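Local coordinates for protein acetate kinase (Entamoeba histolytica, PDB 4H0O) that interconverts acetate and acetyl phosphate as a pyrophosphate-dependent acetate kinase of the ASKHA superfamily, at residues V114-L119 against S132-I137; S176-F181 against M231-L236; K205-H210 against G325-L330. All blocks are in the same frame, centred on the assembly; numbering follows the deposited sequence.

Contact 1: V114-L119 against S132-I137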
ATOM      1  N   VAL B 114     -18.414  24.270  22.959  1.00 47.38           N
ATOM      2  CA  VAL B 114     -17.338  24.263  21.969  1.00 58.88           C
ATOM      3  C   VAL B 114     -17.291  22.930  21.216  1.00 50.39           C
ATOM      4  O   VAL B 114     -17.253  22.906  19.983  1.00 43.63           O
ATOM      5  CB  VAL B 114     -15.965  24.536  22.620  1.00 54.89           C
ATOM      6  CG1 VAL B 114     -14.855  24.464  21.582  1.00 52.53           C
ATOM      7  CG2 VAL B 114     -15.961  25.895  23.302  1.00 46.61           C
ATOM      8  N   VAL B 115     -17.293  21.832  21.970  1.00 42.38           N
ATOM      9  CA  VAL B 115     -17.298  20.485  21.404  1.00 49.69           C
ATOM     10  C   VAL B 115     -18.457  20.274  20.422  1.00 48.80           C
ATOM     11  O   VAL B 115     -18.255  19.787  19.307  1.00 42.99           O
ATOM     12  CB  VAL B 115     -17.333  19.407  22.517  1.00 46.24           C
ATOM     13  CG1 VAL B 115     -17.689  18.052  21.947  1.00 38.88           C
ATOM     14  CG2 VAL B 115     -15.992  19.335  23.236  1.00 38.58           C
ATOM     15  N   LEU B 116     -19.663  20.653  20.837  1.00 42.89           N
ATOM     16  CA  LEU B 116     -20.843  20.555  19.977  1.00 47.35           C
ATOM     17  C   LEU B 116     -20.671  21.347  18.680  1.00 45.78           C
ATOM     18  O   LEU B 116     -21.045  20.882  17.600  1.00 46.77           O
ATOM     19  CB  LEU B 116     -22.094  21.028  20.723  1.00 44.88           C
ATOM     20  CG  LEU B 116     -22.723  20.041  21.707  1.00 49.21           C
ATOM     21  CD1 LEU B 116     -23.765  20.726  22.580  1.00 44.40           C
ATOM     22  CD2 LEU B 116     -23.343  18.867  20.959  1.00 38.37           C
ATOM     23  N   LYS B 117     -20.097  22.540  18.794  1.00 43.82           N
ATOM     24  CA  LYS B 117     -19.827  23.387  17.636  1.00 45.58           C
ATOM     25  C   LYS B 117     -18.818  22.729  16.692  1.00 50.59           C
ATOM     26  O   LYS B 117     -18.976  22.775  15.469  1.00 48.11           O
ATOM     27  CB  LYS B 117     -19.312  24.752  18.102  1.00 50.90           C
ATOM     28  CG  LYS B 117     -18.744  25.635  17.003  1.00 59.21           C
ATOM     29  CD  LYS B 117     -17.729  26.616  17.577  1.00 73.93           C
ATOM     30  CE  LYS B 117     -16.689  25.885  18.422  1.00 68.01           C
ATOM     31  NZ  LYS B 117     -15.672  26.796  19.023  1.00 75.97           N
ATOM     32  N   GLU B 118     -17.790  22.107  17.263  1.00 41.30           N
ATOM     33  CA  GLU B 118     -16.752  21.455  16.472  1.00 45.22           C
ATOM     34  C   GLU B 118     -17.233  20.142  15.853  1.00 43.43           C
ATOM     35  O   GLU B 118     -16.833  19.793  14.744  1.00 47.89           O
ATOM     36  CB  GLU B 118     -15.490  21.226  17.311  1.00 48.94           C
ATOM     37  CG  GLU B 118     -14.743  22.502  17.696  1.00 51.83           C
ATOM     38  CD  GLU B 118     -14.083  23.187  16.509  1.00 54.26           C
ATOM     39  OE1 GLU B 118     -13.931  22.546  15.447  1.00 54.21           O
ATOM     40  OE2 GLU B 118     -13.712  24.373  16.641  1.00 65.84           O
ATOM     41  N   LEU B 119     -18.090  19.421  16.573  1.00 39.42           N
ATOM     42  CA  LEU B 119     -18.696  18.198  16.049  1.00 44.80           C
ATOM     43  C   LEU B 119     -19.571  18.503  14.833  1.00 44.63           C
ATOM     44  O   LEU B 119     -19.608  17.736  13.866  1.00 38.59           O
ATOM     45  CB  LEU B 119     -19.525  17.497  17.130  1.00 33.67           C
ATOM     46  CG  LEU B 119     -18.773  16.802  18.268  1.00 35.78           C
ATOM     47  CD1 LEU B 119     -19.732  16.337  19.359  1.00 30.23           C
ATOM     48  CD2 LEU B 119     -17.968  15.625  17.736  1.00 35.38           C
ATOM     49  N   SER B 132     -26.108  11.129  12.230  1.00 37.47           N
ATOM     50  CA  SER B 132     -26.905  10.223  13.059  1.00 34.72           C
ATOM     51  C   SER B 132     -26.477  10.269  14.526  1.00 45.46           C
ATOM     52  O   SER B 132     -27.305  10.420  15.426  1.00 40.50           O
ATOM     53  CB  SER B 132     -26.809   8.786  12.537  1.00 38.12           C
ATOM     54  OG  SER B 132     -27.311   8.690  11.219  1.00 57.35           O
ATOM     55  N   SER B 133     -25.177  10.134  14.759  1.00 35.50           N
ATOM     56  CA  SER B 133     -24.631  10.218  16.104  1.00 34.07           C
ATOM     57  C   SER B 133     -24.796  11.623  16.679  1.00 34.07           C
ATOM     58  O   SER B 133     -24.987  11.785  17.884  1.00 36.83           O
ATOM     59  CB  SER B 133     -23.156   9.820  16.097  1.00 33.71           C
ATOM     60  OG  SER B 133     -22.612   9.876  17.402  1.00 45.50           O
ATOM     61  N   PHE B 134     -24.731  12.637  15.818  1.00 31.95           N
ATOM     62  CA  PHE B 134     -24.881  14.021  16.273  1.00 42.41           C
ATOM     63  C   PHE B 134     -26.303  14.296  16.756  1.00 46.77           C
ATOM     64  O   PHE B 134     -26.496  14.881  17.826  1.00 40.30           O
ATOM     65  CB  PHE B 134     -24.497  15.016  15.171  1.00 42.26           C
ATOM     66  CG  PHE B 134     -24.480  16.452  15.628  1.00 45.24           C
ATOM     67  CD1 PHE B 134     -23.387  16.963  16.313  1.00 41.83           C
ATOM     68  CD2 PHE B 134     -25.555  17.293  15.370  1.00 47.17           C
ATOM     69  CE1 PHE B 134     -23.367  18.282  16.738  1.00 49.40           C
ATOM     70  CE2 PHE B 134     -25.540  18.614  15.791  1.00 45.99           C
ATOM     71  CZ  PHE B 134     -24.444  19.109  16.476  1.00 42.19           C
ATOM     72  N   GLY B 135     -27.289  13.873  15.967  1.00 40.97           N
ATOM     73  CA  GLY B 135     -28.688  14.070  16.314  1.00 39.82           C
ATOM     74  C   GLY B 135     -29.033  13.463  17.663  1.00 42.15           C
ATOM     75  O   GLY B 135     -29.772  14.054  18.455  1.00 45.34           O
ATOM     76  N   VAL B 136     -28.488  12.277  17.922  1.00 38.41           N
ATOM     77  CA  VAL B 136     -28.696  11.592  19.193  1.00 34.35           C
ATOM     78  C   VAL B 136     -28.036  12.369  20.330  1.00 42.48           C
ATOM     79  O   VAL B 136     -28.615  12.508  21.407  1.00 41.35           O
ATOM     80  CB  VAL B 136     -28.162  10.145  19.147  1.00 39.29           C
ATOM     81  CG1 VAL B 136     -28.206   9.503  20.529  1.00 32.40           C
ATOM     82  CG2 VAL B 136     -28.964   9.319  18.155  1.00 29.77           C
ATOM     83  N   ILE B 137     -26.833  12.881  20.080  1.00 35.34           N
ATOM     84  CA  ILE B 137     -26.120  13.700  21.061  1.00 44.05           C
ATOM     85  C   ILE B 137     -26.900  14.970  21.431  1.00 42.41           C
ATOM     86  O   ILE B 137     -27.047  15.287  22.611  1.00 42.82           O
ATOM     87  CB  ILE B 137     -24.698  14.074  20.572  1.00 45.52           C
ATOM     88  CG1 ILE B 137     -23.789  12.844  20.596  1.00 37.70           C
ATOM     89  CG2 ILE B 137     -24.097  15.167  21.438  1.00 37.33           C
ATOM     90  CD1 ILE B 137     -22.380  13.099  20.087  1.00 36.15           C
TER
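Phe134 bridges the gap between two nearly antiparallel helices, whose short axes cross at -153° and come no closer than 11.5 Å. Its CG stands anti to the backbone N (chi1 -173°), and the ring reaches the other helix edge first. Two groups of 114-119 meet that edge near the ring plane: the backbone carbonyl of Leu116, with Leu116 O 3.6 Å from Phe134 CE1, and the first side-chain carbon of Leu119, with Leu119 CB 3.9 Å from the same CE1. The CE1 corner of the ring therefore meets one backbone oxygen and one side-chain carbon.

Leu116 and Leu119 both carry CG beside the backbone N. Leu119 points toward 132-137 from the start, whereas Leu116 sets off to the side and only its end comes near. Leu116 runs past Ile137 in the opposite direction, bringing Leu116 CD2 to 3.8 Å from Ile137 CG2. One turn on along 114-119, Leu119 CD1 meets Ile137 CD1 tip to tip at 4.2 Å. Both pack on strand 93-98, Leu119 on Phe98 and Ile137 on His96, so the helices close over this strand of the eight-stranded sheet.

No hydrogen bond crosses between the segments. Cohesion here rests on apolar packing and one aromatic edge set against a carbonyl oxygen, which implies a joint held by shape rather than by directional polar bonds.

Contact 2: S176-F181 against M231-L236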
ATOM      1  N   SER B 176      -2.147  18.909   2.006  1.00 31.03           N
ATOM      2  CA  SER B 176      -2.742  19.271   3.291  1.00 42.47           C
ATOM      3  C   SER B 176      -4.243  18.996   3.351  1.00 42.08           C
ATOM      4  O   SER B 176      -4.819  18.894   4.436  1.00 41.76           O
ATOM      5  CB  SER B 176      -2.454  20.737   3.624  1.00 31.00           C
ATOM      6  OG  SER B 176      -1.129  20.894   4.095  1.00 48.35           O
ATOM      7  N   GLN B 177      -4.875  18.880   2.187  1.00 38.81           N
ATOM      8  CA  GLN B 177      -6.302  18.581   2.130  1.00 41.05           C
ATOM      9  C   GLN B 177      -6.559  17.095   2.348  1.00 39.70           C
ATOM     10  O   GLN B 177      -7.668  16.696   2.701  1.00 38.33           O
ATOM     11  CB  GLN B 177      -6.889  19.004   0.780  1.00 43.20           C
ATOM     12  CG  GLN B 177      -6.839  20.499   0.496  1.00 43.80           C
ATOM     13  CD  GLN B 177      -7.229  20.834  -0.937  1.00 54.68           C
ATOM     14  OE1 GLN B 177      -7.498  19.944  -1.747  1.00 58.42           O
ATOM     15  NE2 GLN B 177      -7.259  22.124  -1.254  1.00 59.22           N
ATOM     16  N   TYR B 178      -5.529  16.282   2.132  1.00 39.58           N
ATOM     17  CA  TYR B 178      -5.690  14.831   2.140  1.00 40.15           C
ATOM     18  C   TYR B 178      -4.689  14.129   3.052  1.00 38.89           C
ATOM     19  O   TYR B 178      -4.084  13.124   2.677  1.00 34.44           O
ATOM     20  CB  TYR B 178      -5.604  14.285   0.713  1.00 39.20           C
ATOM     21  CG  TYR B 178      -6.620  14.905  -0.219  1.00 41.07           C
ATOM     22  CD1 TYR B 178      -7.979  14.806   0.050  1.00 34.51           C
ATOM     23  CD2 TYR B 178      -6.225  15.586  -1.363  1.00 31.72           C
ATOM     24  CE1 TYR B 178      -8.917  15.373  -0.794  1.00 40.69           C
ATOM     25  CE2 TYR B 178      -7.158  16.158  -2.215  1.00 43.10           C
ATOM     26  CZ  TYR B 178      -8.503  16.046  -1.923  1.00 44.81           C
ATOM     27  OH  TYR B 178      -9.440  16.608  -2.761  1.00 41.88           O
ATOM     28  N   LEU B 179      -4.520  14.665   4.255  1.00 32.59           N
ATOM     29  CA  LEU B 179      -3.679  14.020   5.249  1.00 32.04           C
ATOM     30  C   LEU B 179      -4.324  12.717   5.717  1.00 37.11           C
ATOM     31  O   LEU B 179      -5.549  12.559   5.663  1.00 37.51           O
ATOM     32  CB  LEU B 179      -3.427  14.955   6.435  1.00 27.91           C
ATOM     33  CG  LEU B 179      -2.546  16.171   6.146  1.00 43.92           C
ATOM     34  CD1 LEU B 179      -2.365  17.027   7.394  1.00 30.95           C
ATOM     35  CD2 LEU B 179      -1.191  15.737   5.600  1.00 31.45           C
ATOM     36  N   LYS B 180      -3.495  11.777   6.157  1.00 35.23           N
ATOM     37  CA  LYS B 180      -3.994  10.520   6.695  1.00 34.05           C
ATOM     38  C   LYS B 180      -4.633  10.760   8.061  1.00 35.93           C
ATOM     39  O   LYS B 180      -4.141  11.567   8.849  1.00 38.00           O
ATOM     40  CB  LYS B 180      -2.856   9.503   6.807  1.00 34.46           C
ATOM     41  CG  LYS B 180      -3.239   8.207   7.513  1.00 47.93           C
ATOM     42  CD  LYS B 180      -2.084   7.214   7.540  1.00 44.11           C
ATOM     43  CE  LYS B 180      -1.623   6.858   6.135  1.00 41.54           C
ATOM     44  NZ  LYS B 180      -0.576   5.792   6.158  1.00 49.06           N
ATOM     45  N   PHE B 181      -5.739  10.074   8.327  1.00 33.29           N
ATOM     46  CA  PHE B 181      -6.377  10.132   9.636  1.00 33.90           C
ATOM     47  C   PHE B 181      -6.220   8.807  10.383  1.00 41.54           C
ATOM     48  O   PHE B 181      -5.570   8.746  11.428  1.00 49.05           O
ATOM     49  CB  PHE B 181      -7.859  10.506   9.510  1.00 33.07           C
ATOM     50  CG  PHE B 181      -8.100  11.973   9.272  1.00 36.31           C
ATOM     51  CD1 PHE B 181      -8.013  12.881  10.320  1.00 30.28           C
ATOM     52  CD2 PHE B 181      -8.423  12.443   8.006  1.00 31.66           C
ATOM     53  CE1 PHE B 181      -8.234  14.233  10.108  1.00 39.70           C
ATOM     54  CE2 PHE B 181      -8.646  13.794   7.788  1.00 35.27           C
ATOM     55  CZ  PHE B 181      -8.552  14.689   8.840  1.00 39.11           C
ATOM     56  N   MET B 231      -5.471   2.524   7.304  1.00 37.77           N
ATOM     57  CA  MET B 231      -6.374   3.413   6.580  1.00 42.15           C
ATOM     58  C   MET B 231      -5.687   4.761   6.363  1.00 39.41           C
ATOM     59  O   MET B 231      -4.661   5.048   6.988  1.00 34.09           O
ATOM     60  CB  MET B 231      -7.700   3.580   7.334  1.00 38.86           C
ATOM     61  CG  MET B 231      -8.610   2.349   7.292  1.00 30.27           C
ATOM     62  SD  MET B 231     -10.156   2.544   8.225  1.00 49.70           S
ATOM     63  CE  MET B 231     -11.046   1.067   7.727  1.00 31.40           C
ATOM     64  N   GLY B 232      -6.235   5.577   5.468  1.00 34.52           N
ATOM     65  CA  GLY B 232      -5.632   6.864   5.167  1.00 36.93           C
ATOM     66  C   GLY B 232      -6.599   8.007   5.385  1.00 33.74           C
ATOM     67  O   GLY B 232      -7.248   8.083   6.429  1.00 32.75           O
ATOM     68  N   ASN B 233      -6.694   8.895   4.400  1.00 33.69           N
ATOM     69  CA  ASN B 233      -7.658   9.986   4.451  1.00 33.87           C
ATOM     70  C   ASN B 233      -9.086   9.451   4.439  1.00 28.78           C
ATOM     71  O   ASN B 233      -9.982  10.032   5.050  1.00 35.73           O
ATOM     72  CB  ASN B 233      -7.446  10.942   3.277  1.00 38.13           C
ATOM     73  CG  ASN B 233      -8.287  12.200   3.391  1.00 36.74           C
ATOM     74  OD1 ASN B 233      -7.910  13.152   4.077  1.00 41.04           O
ATOM     75  ND2 ASN B 233      -9.432  12.212   2.718  1.00 32.67           N
ATOM     76  N   SER B 234      -9.286   8.338   3.739  1.00 30.73           N
ATOM     77  CA  SER B 234     -10.598   7.710   3.640  1.00 27.85           C
ATOM     78  C   SER B 234     -10.609   6.371   4.361  1.00 33.84           C
ATOM     79  O   SER B 234      -9.562   5.862   4.767  1.00 36.66           O
ATOM     80  CB  SER B 234     -10.987   7.486   2.180  1.00 35.06           C
ATOM     81  OG  SER B 234     -10.373   6.321   1.659  1.00 33.80           O
ATOM     82  N   THR B 235     -11.799   5.801   4.522  1.00 33.25           N
ATOM     83  CA  THR B 235     -11.950   4.510   5.185  1.00 36.21           C
ATOM     84  C   THR B 235     -11.907   3.372   4.169  1.00 39.09           C
ATOM     85  O   THR B 235     -12.313   2.248   4.462  1.00 37.68           O
ATOM     86  CB  THR B 235     -13.267   4.432   5.978  1.00 37.56           C
ATOM     87  OG1 THR B 235     -14.375   4.637   5.091  1.00 38.74           O
ATOM     88  CG2 THR B 235     -13.295   5.490   7.070  1.00 39.04           C
ATOM     89  N   LEU B 236     -11.413   3.681   2.976  1.00 30.61           N
ATOM     90  CA  LEU B 236     -11.313   2.703   1.894  1.00 38.80           C
ATOM     91  C   LEU B 236      -9.891   2.139   1.767  1.00 38.19           C
ATOM     92  O   LEU B 236      -9.687   1.042   1.248  1.00 34.07           O
ATOM     93  CB  LEU B 236     -11.761   3.352   0.577  1.00 36.14           C
ATOM     94  CG  LEU B 236     -11.623   2.604  -0.749  1.00 43.25           C
ATOM     95  CD1 LEU B 236     -12.872   2.781  -1.590  1.00 39.08           C
ATOM     96  CD2 LEU B 236     -10.410   3.101  -1.515  1.00 49.68           C
TER
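The side chain of Asn233 pushes between two aromatic rings of 176-181 and meets each at its edge. Its CG is anti to the backbone N (chi1 -172°), which carries the amide across the turn that follows helix 174-177. Against Tyr178 the amide stands almost perpendicular, the planes 86° apart, whereas it runs side by side with Phe181, pointing the same way and only obliquely tilted. Asn233 CB rests 3.5 Å from Leu179 O, so the carbonyl between the two aromatic residues is also packed by this side chain.

The backbones are joined by one hydrogen bond, from Phe181 N to Gly232 O at 3.1 Å. It is nearly straight at the hydrogen (167°), yet the donor sits well above the carbonyl plane. Lys180 lays its methylene chain along the bare backbone of Gly232: Lys180 CG is 3.6 Å from Gly232 CA, and Lys180 CD is 3.4 Å from Met231 O. A bend at chi3 then directs NZ to weak interactions with Asp228 and Thr229 O.

Gln177 CB, from the residue before, lies over one face of the Tyr178 ring. The Tyr178 hydroxyl hydrogen-bonds Gln259 of the second subunit, Ser234 N makes a second tie to that subunit through its Asp249, and Phe181 packs edge-to-face with His100. Met231 touches His184 and approaches Arg244, both predicted transition-state stabilisers, which places these paired loops beside the probable phosphoryl-transfer site of the acetokinase family, next to the dimer interface.

Contact 3: K205-H210 against G325-L330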
ATOM      1  N   LYS B 205       6.609  -3.218  21.217  1.00 36.99           N
ATOM      2  CA  LYS B 205       6.264  -2.913  19.836  1.00 35.60           C
ATOM      3  C   LYS B 205       5.124  -3.834  19.435  1.00 35.00           C
ATOM      4  O   LYS B 205       5.294  -5.055  19.344  1.00 27.76           O
ATOM      5  CB  LYS B 205       7.472  -3.100  18.920  1.00 33.36           C
ATOM      6  CG  LYS B 205       8.584  -2.099  19.180  1.00 31.86           C
ATOM      7  CD  LYS B 205       9.835  -2.424  18.384  1.00 40.29           C
ATOM      8  CE  LYS B 205      10.927  -1.412  18.675  1.00 41.99           C
ATOM      9  NZ  LYS B 205      10.431  -0.020  18.492  1.00 47.12           N
ATOM     10  N   ILE B 206       3.956  -3.241  19.217  1.00 34.39           N
ATOM     11  CA  ILE B 206       2.740  -4.008  19.002  1.00 34.75           C
ATOM     12  C   ILE B 206       2.135  -3.681  17.643  1.00 33.31           C
ATOM     13  O   ILE B 206       2.061  -2.512  17.254  1.00 30.24           O
ATOM     14  CB  ILE B 206       1.710  -3.711  20.114  1.00 34.95           C
ATOM     15  CG1 ILE B 206       2.335  -3.965  21.490  1.00 37.38           C
ATOM     16  CG2 ILE B 206       0.455  -4.546  19.934  1.00 23.86           C
ATOM     17  CD1 ILE B 206       1.403  -3.700  22.660  1.00 31.27           C
ATOM     18  N   ILE B 207       1.736  -4.719  16.911  1.00 25.59           N
ATOM     19  CA  ILE B 207       0.938  -4.539  15.707  1.00 29.13           C
ATOM     20  C   ILE B 207      -0.432  -5.152  15.960  1.00 28.71           C
ATOM     21  O   ILE B 207      -0.552  -6.356  16.215  1.00 29.44           O
ATOM     22  CB  ILE B 207       1.591  -5.181  14.461  1.00 29.52           C
ATOM     23  CG1 ILE B 207       2.875  -4.438  14.086  1.00 24.85           C
ATOM     24  CG2 ILE B 207       0.626  -5.163  13.282  1.00 25.84           C
ATOM     25  CD1 ILE B 207       3.574  -4.983  12.848  1.00 22.73           C
ATOM     26  N   ALA B 208      -1.465  -4.318  15.911  1.00 30.35           N
ATOM     27  CA  ALA B 208      -2.828  -4.781  16.146  1.00 25.76           C
ATOM     28  C   ALA B 208      -3.595  -4.877  14.835  1.00 29.13           C
ATOM     29  O   ALA B 208      -3.465  -4.012  13.968  1.00 32.41           O
ATOM     30  CB  ALA B 208      -3.540  -3.859  17.107  1.00 28.00           C
ATOM     31  N   CYS B 209      -4.404  -5.922  14.696  1.00 29.27           N
ATOM     32  CA  CYS B 209      -5.208  -6.099  13.493  1.00 29.36           C
ATOM     33  C   CYS B 209      -6.699  -6.080  13.825  1.00 30.25           C
ATOM     34  O   CYS B 209      -7.232  -7.030  14.406  1.00 27.64           O
ATOM     35  CB  CYS B 209      -4.848  -7.412  12.799  1.00 28.91           C
ATOM     36  SG  CYS B 209      -3.089  -7.621  12.468  1.00 37.41           S
ATOM     37  N   HIS B 210      -7.366  -4.987  13.468  1.00 31.29           N
ATOM     38  CA  HIS B 210      -8.812  -4.892  13.621  1.00 25.58           C
ATOM     39  C   HIS B 210      -9.459  -5.513  12.388  1.00 29.42           C
ATOM     40  O   HIS B 210      -9.682  -4.833  11.383  1.00 32.50           O
ATOM     41  CB  HIS B 210      -9.235  -3.428  13.772  1.00 25.14           C
ATOM     42  CG  HIS B 210     -10.700  -3.227  13.985  1.00 36.93           C
ATOM     43  ND1 HIS B 210     -11.227  -2.720  15.150  1.00 36.81           N
ATOM     44  CD2 HIS B 210     -11.767  -3.449  13.161  1.00 36.15           C
ATOM     45  CE1 HIS B 210     -12.544  -2.642  15.050  1.00 37.80           C
ATOM     46  NE2 HIS B 210     -12.890  -3.081  13.851  1.00 31.31           N
ATOM     47  N   GLY B 325      10.113  -0.500  14.008  1.00 32.38           N
ATOM     48  CA  GLY B 325      11.420  -0.992  14.412  1.00 33.72           C
ATOM     49  C   GLY B 325      11.438  -2.374  15.042  1.00 33.84           C
ATOM     50  O   GLY B 325      12.364  -2.701  15.789  1.00 40.77           O
ATOM     51  N   GLY B 326      10.430  -3.190  14.747  1.00 38.86           N
ATOM     52  CA  GLY B 326      10.374  -4.532  15.304  1.00 32.49           C
ATOM     53  C   GLY B 326       8.974  -5.003  15.653  1.00 32.57           C
ATOM     54  O   GLY B 326       7.986  -4.349  15.312  1.00 32.38           O
ATOM     55  N   LEU B 327       8.891  -6.142  16.336  1.00 33.49           N
ATOM     56  CA  LEU B 327       7.608  -6.756  16.663  1.00 26.32           C
ATOM     57  C   LEU B 327       7.721  -7.701  17.858  1.00 32.52           C
ATOM     58  O   LEU B 327       8.413  -8.722  17.788  1.00 33.21           O
ATOM     59  CB  LEU B 327       7.068  -7.526  15.455  1.00 28.82           C
ATOM     60  CG  LEU B 327       5.787  -8.326  15.696  1.00 29.24           C
ATOM     61  CD1 LEU B 327       4.648  -7.388  16.041  1.00 24.44           C
ATOM     62  CD2 LEU B 327       5.433  -9.182  14.484  1.00 35.08           C
ATOM     63  N   ASP B 328       7.037  -7.362  18.947  1.00 32.85           N
ATOM     64  CA  ASP B 328       6.992  -8.221  20.122  1.00 35.83           C
ATOM     65  C   ASP B 328       5.671  -8.986  20.200  1.00 34.49           C
ATOM     66  O   ASP B 328       5.637 -10.154  20.601  1.00 38.44           O
ATOM     67  CB  ASP B 328       7.178  -7.395  21.395  1.00 38.77           C
ATOM     68  CG  ASP B 328       8.490  -6.639  21.413  1.00 44.78           C
ATOM     69  OD1 ASP B 328       9.506  -7.202  20.952  1.00 55.97           O
ATOM     70  OD2 ASP B 328       8.502  -5.482  21.887  1.00 36.22           O
ATOM     71  N   LEU B 329       4.584  -8.323  19.811  1.00 25.49           N
ATOM     72  CA  LEU B 329       3.253  -8.900  19.962  1.00 28.51           C
ATOM     73  C   LEU B 329       2.338  -8.565  18.796  1.00 30.67           C
ATOM     74  O   LEU B 329       2.103  -7.389  18.494  1.00 29.79           O
ATOM     75  CB  LEU B 329       2.605  -8.430  21.269  1.00 32.00           C
ATOM     76  CG  LEU B 329       1.173  -8.917  21.525  1.00 34.08           C
ATOM     77  CD1 LEU B 329       1.143 -10.428  21.671  1.00 29.11           C
ATOM     78  CD2 LEU B 329       0.563  -8.249  22.754  1.00 24.32           C
ATOM     79  N   LEU B 330       1.825  -9.609  18.145  1.00 26.33           N
ATOM     80  CA  LEU B 330       0.806  -9.459  17.113  1.00 24.09           C
ATOM     81  C   LEU B 330      -0.551  -9.814  17.718  1.00 29.10           C
ATOM     82  O   LEU B 330      -0.716 -10.896  18.294  1.00 34.27           O
ATOM     83  CB  LEU B 330       1.112 -10.366  15.916  1.00 24.49           C
ATOM     84  CG  LEU B 330       0.112 -10.336  14.754  1.00 28.77           C
ATOM     85  CD1 LEU B 330       0.179  -9.009  14.023  1.00 21.66           C
ATOM     86  CD2 LEU B 330       0.333 -11.496  13.782  1.00 31.42           C
TER
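Lys205 O is gripped by two successive backbone N-H groups: Asp328 N at 2.9 Å, in the plane of the carbonyl, and Leu329 N by a weak bond of 3.4 Å. This double hold opens the parallel pairing of strands 205-211 and 329-333, adjacent strands in the six-stranded mixed sheet of a ribonuclease H-like domain. Asp328 also answers with its side chain. Its CG lies beside the backbone N (chi1 -59°), so that OD2 accepts from Lys205 N at 3.0 Å, met from above the carboxylate plane. Asp328 thus meets both the N-H and the C=O of Lys205.

Farther along, Ile207 N donates to Leu329 O at 3.1 Å, nearly along the C=O axis, and the bridges Ile206-Leu329 and Ile207-Leu330 set the register. Gly325, with positive phi, ends helix 299-324 in a Schellman motif. The extended chain of Lys205 lies along this turn, CD 3.8 Å from Gly326 N, and bends at chi4 so that NZ hydrogen-bonds Ile324 O.

On the sheet face of Ile207 and Leu330, Leu327 crosses Ile207 at about a right angle, and helix 299-324 packs on Ile207 through Ile317, Leu320 and Ile324. Leu330, its CG anti to the backbone N, brings one methyl up against two side chains of 205-210: Leu330 CD1 is 3.9 Å from both Ile207 CG2 and Cys209 SG.

Contacts 1 and 3 are both largely buried, but they lie on opposite sides of the chain's centre and are associated with different sheets. Contact 1 joins helices covering the eight-stranded sheet and relies on apolar packing; contact 3 joins two strands within the six-stranded sheet and relies on backbone hydrogen bonds, with side chains filling in around them. Contact 2 is only partly buried, unites irregular segments, and hydrogen-bonds the second subunit through a side chain and a backbone N-H. Its segments alternate along the chain with those of contact 3, and the nearest atoms of the two are about 7 Å apart. His184 links their surroundings, touching Met231 and stacking on His210.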